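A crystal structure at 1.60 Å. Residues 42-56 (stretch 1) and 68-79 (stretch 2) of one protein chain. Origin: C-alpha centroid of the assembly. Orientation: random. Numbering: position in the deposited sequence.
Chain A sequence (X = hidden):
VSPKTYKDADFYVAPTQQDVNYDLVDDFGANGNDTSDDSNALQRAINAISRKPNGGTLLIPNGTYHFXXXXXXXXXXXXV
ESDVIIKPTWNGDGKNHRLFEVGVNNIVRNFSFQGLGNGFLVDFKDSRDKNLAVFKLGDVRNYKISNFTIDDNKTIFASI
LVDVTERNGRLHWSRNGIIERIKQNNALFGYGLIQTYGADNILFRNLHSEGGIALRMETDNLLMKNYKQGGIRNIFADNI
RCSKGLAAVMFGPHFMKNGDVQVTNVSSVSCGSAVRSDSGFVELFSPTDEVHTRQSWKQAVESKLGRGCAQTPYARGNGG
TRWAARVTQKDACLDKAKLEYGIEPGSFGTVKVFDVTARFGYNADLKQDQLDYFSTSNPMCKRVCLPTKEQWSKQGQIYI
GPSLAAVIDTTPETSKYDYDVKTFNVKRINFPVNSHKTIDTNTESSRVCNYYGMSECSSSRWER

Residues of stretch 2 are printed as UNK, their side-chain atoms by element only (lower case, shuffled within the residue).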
ATOM      1  N   LEU A  42      19.892  16.439  -7.948  1.00 12.75           N
ATOM      2  CA  LEU A  42      18.441  16.529  -7.887  1.00 12.74           C
ATOM      3  C   LEU A  42      17.986  17.472  -6.783  1.00 12.22           C
ATOM      4  O   LEU A  42      17.064  18.263  -6.980  1.00 12.37           O
ATOM      5  CB  LEU A  42      17.824  15.141  -7.683  1.00 11.76           C
ATOM      6  CG  LEU A  42      16.295  15.103  -7.555  1.00 13.15           C
ATOM      7  CD1 LEU A  42      15.645  15.802  -8.747  1.00 13.62           C
ATOM      8  CD2 LEU A  42      15.836  13.660  -7.468  1.00 13.63           C
ATOM      9  N   GLN A  43      18.632  17.412  -5.621  1.00 11.42           N
ATOM     10  CA  GLN A  43      18.229  18.289  -4.535  1.00 12.71           C
ATOM     11  C   GLN A  43      18.473  19.752  -4.896  1.00 12.16           C
ATOM     12  O   GLN A  43      17.654  20.612  -4.585  1.00 13.44           O
ATOM     13  CB  GLN A  43      18.971  17.940  -3.245  1.00 11.98           C
ATOM     14  CG  GLN A  43      18.382  18.629  -2.026  1.00 13.47           C
ATOM     15  CD  GLN A  43      16.971  18.162  -1.736  1.00 14.70           C
ATOM     16  OE1 GLN A  43      16.750  16.993  -1.419  1.00 15.97           O
ATOM     17  NE2 GLN A  43      16.009  19.073  -1.846  1.00 13.76           N
ATOM     18  N   ARG A  44      19.598  20.034  -5.549  1.00 12.94           N
ATOM     19  CA  ARG A  44      19.886  21.405  -5.957  1.00 13.16           C
ATOM     20  C   ARG A  44      18.841  21.886  -6.960  1.00 13.13           C
ATOM     21  O   ARG A  44      18.419  23.039  -6.915  1.00 13.80           O
ATOM     22  CB  ARG A  44      21.282  21.512  -6.574  1.00 13.66           C
ATOM     23  CG  ARG A  44      22.399  21.488  -5.540  1.00 15.82           C
ATOM     24  CD  ARG A  44      23.762  21.782  -6.151  1.00 17.21           C
ATOM     25  NE  ARG A  44      24.278  20.674  -6.945  1.00 19.60           N
ATOM     26  CZ  ARG A  44      24.377  20.680  -8.270  1.00 20.31           C
ATOM     27  NH1 ARG A  44      23.996  21.744  -8.966  1.00 20.45           N
ATOM     28  NH2 ARG A  44      24.863  19.619  -8.899  1.00 21.81           N
ATOM     29  N   ALA A  45      18.427  20.999  -7.859  1.00 13.28           N
ATOM     30  CA  ALA A  45      17.426  21.351  -8.865  1.00 12.78           C
ATOM     31  C   ALA A  45      16.107  21.687  -8.186  1.00 13.06           C
ATOM     32  O   ALA A  45      15.484  22.710  -8.471  1.00 13.79           O
ATOM     33  CB  ALA A  45      17.233  20.196  -9.839  1.00 12.99           C
ATOM     34  N   ILE A  46      15.679  20.807  -7.287  1.00 12.74           N
ATOM     35  CA  ILE A  46      14.440  21.010  -6.551  1.00 13.17           C
ATOM     36  C   ILE A  46      14.486  22.321  -5.771  1.00 13.42           C
ATOM     37  O   ILE A  46      13.549  23.114  -5.814  1.00 13.82           O
ATOM     38  CB  ILE A  46      14.200  19.833  -5.581  1.00 13.02           C
ATOM     39  CG1 ILE A  46      13.844  18.585  -6.387  1.00 13.57           C
ATOM     40  CG2 ILE A  46      13.109  20.174  -4.578  1.00 14.15           C
ATOM     41  CD1 ILE A  46      13.877  17.311  -5.572  1.00 13.95           C
ATOM     42  N   ASN A  47      15.582  22.557  -5.061  1.00 13.23           N
ATOM     43  CA  ASN A  47      15.707  23.778  -4.280  1.00 13.94           C
ATOM     44  C   ASN A  47      15.641  25.022  -5.160  1.00 13.17           C
ATOM     45  O   ASN A  47      14.968  25.996  -4.821  1.00 13.83           O
ATOM     46  CB  ASN A  47      17.019  23.774  -3.494  1.00 14.76           C
ATOM     47  CG  ASN A  47      17.054  22.702  -2.418  1.00 16.44           C
ATOM     48  OD1 ASN A  47      16.033  22.105  -2.082  1.00 16.23           O
ATOM     49  ND2 ASN A  47      18.238  22.464  -1.864  1.00 18.32           N
ATOM     50  N   ALA A  48      16.338  24.982  -6.291  1.00 13.94           N
ATOM     51  CA  ALA A  48      16.363  26.112  -7.212  1.00 14.23           C
ATOM     52  C   ALA A  48      14.972  26.421  -7.748  1.00 14.36           C
ATOM     53  O   ALA A  48      14.561  27.579  -7.809  1.00 15.50           O
ATOM     54  CB  ALA A  48      17.306  25.823  -8.364  1.00 14.48           C
ATOM     55  N   ILE A  49      14.241  25.381  -8.124  1.00 13.81           N
ATOM     56  CA  ILE A  49      12.902  25.576  -8.663  1.00 12.80           C
ATOM     57  C   ILE A  49      11.933  26.087  -7.603  1.00 13.40           C
ATOM     58  O   ILE A  49      11.141  26.993  -7.864  1.00 13.73           O
ATOM     59  CB  ILE A  49      12.358  24.265  -9.273  1.00 12.95           C
ATOM     60  CG1 ILE A  49      13.221  23.865 -10.471  1.00 13.92           C
ATOM     61  CG2 ILE A  49      10.890  24.440  -9.680  1.00 13.55           C
ATOM     62  CD1 ILE A  49      12.880  22.514 -11.050  1.00 14.61           C
ATOM     63  N   SER A  50      12.003  25.527  -6.400  1.00 13.33           N
ATOM     64  CA  SER A  50      11.089  25.939  -5.345  1.00 14.61           C
ATOM     65  C   SER A  50      11.304  27.381  -4.895  1.00 15.50           C
ATOM     66  O   SER A  50      10.405  27.993  -4.319  1.00 15.87           O
ATOM     67  CB  SER A  50      11.196  24.997  -4.145  1.00 14.58           C
ATOM     68  OG  SER A  50      10.111  25.214  -3.260  1.00 15.80           O
ATOM     69  N   ARG A  51      12.493  27.921  -5.152  1.00 16.53           N
ATOM     70  CA  ARG A  51      12.789  29.303  -4.784  1.00 18.80           C
ATOM     71  C   ARG A  51      12.044  30.289  -5.683  1.00 18.97           C
ATOM     72  O   ARG A  51      11.851  31.450  -5.317  1.00 19.86           O
ATOM     73  CB  ARG A  51      14.294  29.579  -4.867  1.00 20.96           C
ATOM     74  CG  ARG A  51      15.094  29.039  -3.692  1.00 24.76           C
ATOM     75  CD  ARG A  51      16.492  29.646  -3.661  1.00 27.72           C
ATOM     76  NE  ARG A  51      17.405  29.032  -4.621  1.00 30.17           N
ATOM     77  CZ  ARG A  51      18.101  27.922  -4.388  1.00 30.72           C
ATOM     78  NH1 ARG A  51      17.990  27.298  -3.224  1.00 32.06           N
ATOM     79  NH2 ARG A  51      18.917  27.441  -5.315  1.00 30.89           N
ATOM     80  N   LYS A  52      11.628  29.829  -6.860  1.00 19.15           N
ATOM     81  CA  LYS A  52      10.900  30.686  -7.795  1.00 19.50           C
ATOM     82  C   LYS A  52       9.446  30.821  -7.339  1.00 19.98           C
ATOM     83  O   LYS A  52       8.796  29.832  -7.000  1.00 18.47           O
ATOM     84  CB  LYS A  52      10.934  30.088  -9.206  1.00 20.58           C
ATOM     85  CG  LYS A  52      12.331  29.804  -9.747  1.00 22.75           C
ATOM     86  CD  LYS A  52      13.140  31.077  -9.920  1.00 25.54           C
ATOM     87  CE  LYS A  52      14.515  30.778 -10.493  1.00 27.17           C
ATOM     88  NZ  LYS A  52      15.322  32.016 -10.687  1.00 30.04           N
ATOM     89  N   PRO A  53       8.913  32.053  -7.335  1.00 20.84           N
ATOM     90  CA  PRO A  53       7.531  32.316  -6.920  1.00 21.17           C
ATOM     91  C   PRO A  53       6.483  31.399  -7.551  1.00 21.27           C
ATOM     92  O   PRO A  53       5.589  30.902  -6.863  1.00 21.99           O
ATOM     93  CB  PRO A  53       7.333  33.775  -7.314  1.00 21.61           C
ATOM     94  CG  PRO A  53       8.686  34.356  -7.073  1.00 22.18           C
ATOM     95  CD  PRO A  53       9.596  33.309  -7.690  1.00 21.73           C
ATOM     96  N   ASN A  54       6.599  31.173  -8.856  1.00 19.70           N
ATOM     97  CA  ASN A  54       5.643  30.330  -9.567  1.00 19.10           C
ATOM     98  C   ASN A  54       6.200  28.939  -9.863  1.00 17.34           C
ATOM     99  O   ASN A  54       5.630  28.186 -10.658  1.00 17.84           O
ATOM    100  CB  ASN A  54       5.218  31.018 -10.865  1.00 20.67           C
ATOM    101  CG  ASN A  54       4.606  32.386 -10.621  1.00 23.50           C
ATOM    102  OD1 ASN A  54       3.504  32.495 -10.087  1.00 25.81           O
ATOM    103  ND2 ASN A  54       5.327  33.438 -10.997  1.00 24.74           N
ATOM    104  N   GLY A  55       7.318  28.608  -9.222  1.00 15.73           N
ATOM    105  CA  GLY A  55       7.922  27.300  -9.403  1.00 14.28           C
ATOM    106  C   GLY A  55       8.315  26.938 -10.817  1.00 13.58           C
ATOM    107  O   GLY A  55       8.645  27.799 -11.633  1.00 13.75           O
ATOM    108  N   GLY A  56       8.285  25.646 -11.114  1.00 11.94           N
ATOM    109  CA  GLY A  56       8.666  25.222 -12.442  1.00 12.04           C
ATOM    110  C   GLY A  56       8.704  23.723 -12.592  1.00 12.45           C
ATOM    111  O   GLY A  56       8.314  22.979 -11.690  1.00 12.90           O
ATOM    112  N   UNK A  68      18.542   9.045  -3.252  1.00 14.74           N
ATOM    113  CA  UNK A  68      18.164   8.583  -1.925  1.00 14.55           C
ATOM    114  C   UNK A  68      17.969   9.774  -1.001  1.00 14.77           C
ATOM    115  O   UNK A  68      18.758  10.722  -1.015  1.00 14.94           O
ATOM    116  c   UNK A  68      19.740   6.024   0.521  1.00 18.00           C
ATOM    117  c   UNK A  68      19.212   7.637  -1.329  1.00 15.89           C
ATOM    118  c   UNK A  68      18.624   6.733  -0.238  1.00 17.15           C
ATOM    119  c   UNK A  68      17.697   5.703  -0.878  1.00 17.28           C
ATOM    120  N   UNK A  69      16.894   9.732  -0.222  1.00 14.44           N
ATOM    121  CA  UNK A  69      16.610  10.789   0.733  1.00 15.22           C
ATOM    122  C   UNK A  69      16.378  12.167   0.151  1.00 15.19           C
ATOM    123  O   UNK A  69      16.746  13.172   0.759  1.00 16.60           O
ATOM    124  N   UNK A  70      15.766  12.220  -1.025  1.00 14.64           N
ATOM    125  CA  UNK A  70      15.492  13.495  -1.675  1.00 14.84           C
ATOM    126  C   UNK A  70      14.334  14.191  -0.971  1.00 15.33           C
ATOM    127  O   UNK A  70      13.317  13.569  -0.668  1.00 16.33           O
ATOM    128  c   UNK A  70      17.565  13.166  -3.869  1.00 15.80           C
ATOM    129  c   UNK A  70      14.894  14.631  -3.831  1.00 15.25           C
ATOM    130  c   UNK A  70      16.215  12.487  -3.864  1.00 14.69           C
ATOM    131  c   UNK A  70      15.118  13.286  -3.154  1.00 14.33           C
ATOM    132  N   UNK A  71      14.495  15.483  -0.707  1.00 15.01           N
ATOM    133  CA  UNK A  71      13.457  16.259  -0.041  1.00 15.16           C
ATOM    134  C   UNK A  71      12.721  17.100  -1.070  1.00 14.81           C
ATOM    135  O   UNK A  71      13.264  18.065  -1.596  1.00 14.68           O
ATOM    136  c   UNK A  71      14.910  16.445   2.056  1.00 20.37           C
ATOM    137  c   UNK A  71      14.072  17.175   1.019  1.00 17.34           C
ATOM    138  o   UNK A  71      13.182  15.808   3.581  1.00 24.82           O
ATOM    139  c   UNK A  71      14.108  15.442   2.857  1.00 22.60           C
ATOM    140  n   UNK A  71      14.457  14.167   2.730  1.00 22.80           N
ATOM    141  N   UNK A  72      11.480  16.732  -1.361  1.00 14.12           N
ATOM    142  CA  UNK A  72      10.702  17.487  -2.330  1.00 14.29           C
ATOM    143  C   UNK A  72      10.276  18.816  -1.728  1.00 14.37           C
ATOM    144  O   UNK A  72      10.220  18.970  -0.507  1.00 15.16           O
ATOM    145  c   UNK A  72      11.506  14.098  -5.371  1.00 19.85           C
ATOM    146  c   UNK A  72       9.488  16.671  -2.764  1.00 14.51           C
ATOM    147  s   UNK A  72      10.861  15.727  -4.983  1.00 18.73           S
ATOM    148  c   UNK A  72       9.870  15.391  -3.501  1.00 15.98           C
ATOM    149  N   UNK A  73       9.988  19.783  -2.591  1.00 14.55           N
ATOM    150  CA  UNK A  73       9.581  21.104  -2.143  1.00 15.02           C
ATOM    151  C   UNK A  73       8.425  21.646  -2.967  1.00 13.75           C
ATOM    152  O   UNK A  73       8.130  21.145  -4.052  1.00 13.98           O
ATOM    153  c   UNK A  73      11.820  21.800  -1.144  1.00 19.78           C
ATOM    154  n   UNK A  73      14.315  21.403   0.289  1.00 26.79           N
ATOM    155  c   UNK A  73      12.911  22.859  -1.157  1.00 22.27           C
ATOM    156  c   UNK A  73      13.776  22.771   0.088  1.00 24.82           C
ATOM    157  c   UNK A  73      10.766  22.068  -2.208  1.00 16.49           C
ATOM    158  N   UNK A  74       7.785  22.682  -2.438  1.00 13.85           N
ATOM    159  CA  UNK A  74       6.640  23.304  -3.082  1.00 13.15           C
ATOM    160  C   UNK A  74       6.879  23.839  -4.482  1.00 12.80           C
ATOM    161  O   UNK A  74       7.955  24.344  -4.805  1.00 13.18           O
ATOM    162  o   UNK A  74       5.694  23.980  -0.956  1.00 12.98           O
ATOM    163  c   UNK A  74       6.111  24.448  -2.219  1.00 13.26           C
ATOM    164  N   UNK A  75       5.837  23.723  -5.296  1.00 12.71           N
ATOM    165  CA  UNK A  75       5.824  24.206  -6.663  1.00 12.20           C
ATOM    166  C   UNK A  75       6.875  23.605  -7.577  1.00 12.14           C
ATOM    167  O   UNK A  75       7.338  24.248  -8.515  1.00 13.06           O
ATOM    168  c   UNK A  75       5.920  25.731  -6.650  1.00 12.91           C
ATOM    169  o   UNK A  75       3.607  26.117  -6.174  1.00 13.34           O
ATOM    170  c   UNK A  75       4.779  26.363  -5.879  1.00 12.99           C
ATOM    171  n   UNK A  75       5.112  27.173  -4.882  1.00 15.26           N
ATOM    172  N   UNK A  76       7.239  22.361  -7.294  1.00 11.02           N
ATOM    173  CA  UNK A  76       8.204  21.641  -8.105  1.00 11.55           C
ATOM    174  C   UNK A  76       7.434  20.549  -8.826  1.00 11.31           C
ATOM    175  O   UNK A  76       6.701  19.777  -8.210  1.00 12.06           O
ATOM    176  c   UNK A  76      10.229  20.172  -8.116  1.00 13.29           C
ATOM    177  c   UNK A  76       9.313  21.009  -7.246  1.00 11.78           C
ATOM    178  c   UNK A  76      10.111  22.107  -6.556  1.00 12.65           C
ATOM    179  N   UNK A  77       7.595  20.501 -10.140  1.00 10.52           N
ATOM    180  CA  UNK A  77       6.899  19.527 -10.957  1.00 10.82           C
ATOM    181  C   UNK A  77       7.913  18.767 -11.772  1.00 11.37           C
ATOM    182  O   UNK A  77       8.507  19.293 -12.710  1.00 13.26           O
ATOM    183  c   UNK A  77       5.883  20.266 -11.820  1.00 11.67           C
ATOM    184  n   UNK A  77       3.733  20.379 -10.516  1.00 11.55           N
ATOM    185  c   UNK A  77       4.876  22.239 -10.473  1.00 12.94           C
ATOM    186  c   UNK A  77       3.095  21.211  -9.711  1.00 13.08           C
ATOM    187  n   UNK A  77       3.769  22.345  -9.667  1.00 13.37           N
ATOM    188  c   UNK A  77       4.864  20.994 -11.006  1.00 12.44           C
ATOM    189  N   UNK A  78       8.119  17.519 -11.373  1.00 10.27           N
ATOM    190  CA  UNK A  78       9.091  16.659 -12.018  1.00 10.88           C
ATOM    191  C   UNK A  78       8.477  15.783 -13.091  1.00 10.90           C
ATOM    192  O   UNK A  78       7.443  15.148 -12.883  1.00 10.96           O
ATOM    193  c   UNK A  78       9.792  15.778 -10.963  1.00 11.42           C
ATOM    194  c   UNK A  78      10.751  14.804 -11.637  1.00 12.11           C
ATOM    195  c   UNK A  78      10.531  16.677  -9.967  1.00 12.40           C
ATOM    196  c   UNK A  78      11.112  15.935  -8.782  1.00 14.31           C
ATOM    197  N   UNK A  79       9.115  15.779 -14.257  1.00 10.96           N
ATOM    198  CA  UNK A  79       8.673  14.959 -15.371  1.00 11.55           C
ATOM    199  C   UNK A  79       9.850  14.073 -15.716  1.00 11.47           C
ATOM    200  O   UNK A  79      10.988  14.535 -15.818  1.00 11.56           O
ATOM    201  c   UNK A  79       8.257  15.833 -16.556  1.00 12.81           C
ATOM    202  c   UNK A  79       5.802  15.650 -16.011  1.00 17.36           C
ATOM    203  n   UNK A  79       5.068  16.634 -13.420  1.00 15.02           N
ATOM    204  n   UNK A  79       3.082  17.408 -14.274  1.00 18.96           N
ATOM    205  n   UNK A  79       4.560  16.342 -15.666  1.00 18.56           N
ATOM    206  c   UNK A  79       6.967  16.607 -16.280  1.00 14.56           C
ATOM    207  c   UNK A  79       4.242  16.791 -14.453  1.00 18.25           C
TER
HETATM  208  O   HOH W   1      18.785  15.596  -0.311  1.00 23.48           O
HETATM  209  O   HOH W   2       7.753  28.370  -4.841  1.00 28.40           O

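Position 68 carries four carbons, forked at the second, with no atom of stretch 1 in reach: Leu68. Position 69 has no side-chain atoms, and its phi of 62° suits the residue this implies, Gly69.

Position 70 has four carbons forked at the first, one arm two carbons long, which defines Ile70. Its CG2 lies 3.4 Å from Ile46 CD1 and its CG1 3.8 Å from Leu42 CD2, so both helix residues pack on it.

At position 71 three carbons lead to a terminal carbon-bound oxygen and nitrogen, the third carbon carrying both; an acid would end in two oxygens. This is Gln71. Its backbone is read by the Gln43 amide: Gln71 N donates to Gln43 OE1 (2.8 Å, 171°) and Gln43 NE2 donates to Gln71 O (2.9 Å, 169°).

Position 72 is an unbranched run of two carbons, a sulfur and a carbon, hence Met72. Although its CA-to-CB bond points away, SD returns to 3.5 Å from Ile46 CD1.

Position 73 shows four carbons in a row ending in nitrogen, the signature of Lys73. NZ donates to Asn47 OD1 at 3.0 Å, and CB lies 3.4 Å from Ser50 OG.

Position 74 has one carbon and one oxygen: Ser74. Stretch 1 engages its backbone, Ser50 OG donating to Ser74 O at 2.8 Å.

At position 75 two carbons precede an oxygen and a nitrogen, giving Asn75. A water accepts from ND2 (2.9 Å) and lies 2.7 Å from Ser50 O and 2.8 Å from Lys52 O.

Position 76 has a single carbon bearing two others, Val76; its CG2 sits 4.0 Å from Ile49 CG2 and 4.1 Å from Ile46 CG2. Position 77 has one carbon and a five-membered ring of three carbons and two nitrogens, so it is His77, with Gly56 O at the ring edge. Position 78 repeats the fork of position 70, and Ile78 reaches Ile46 CD1 with its CD1 at 4.5 Å. Position 79, three carbons, a nitrogen and a carbon with two more nitrogens, is Arg79, without contact.

The contact combines apolar packing with backbone recognition, burying 724 Å² in total. Ile46 is central, touching Ile70, Met72, Val76 and Ile78. Beyond the helix, Gly56 pairs in parallel with Val76: Gly56 N donates to Asn75 O (3.1 Å) and His77 N to Gly56 O (3.0 Å). Gly55 allows this close approach, its CA being 3.2 Å from Asn75 O; an ideal CB there would fall 2.1 Å from that oxygen, a clash.

Stretch 2, residues 68-79: LGIQMKSNVHIR
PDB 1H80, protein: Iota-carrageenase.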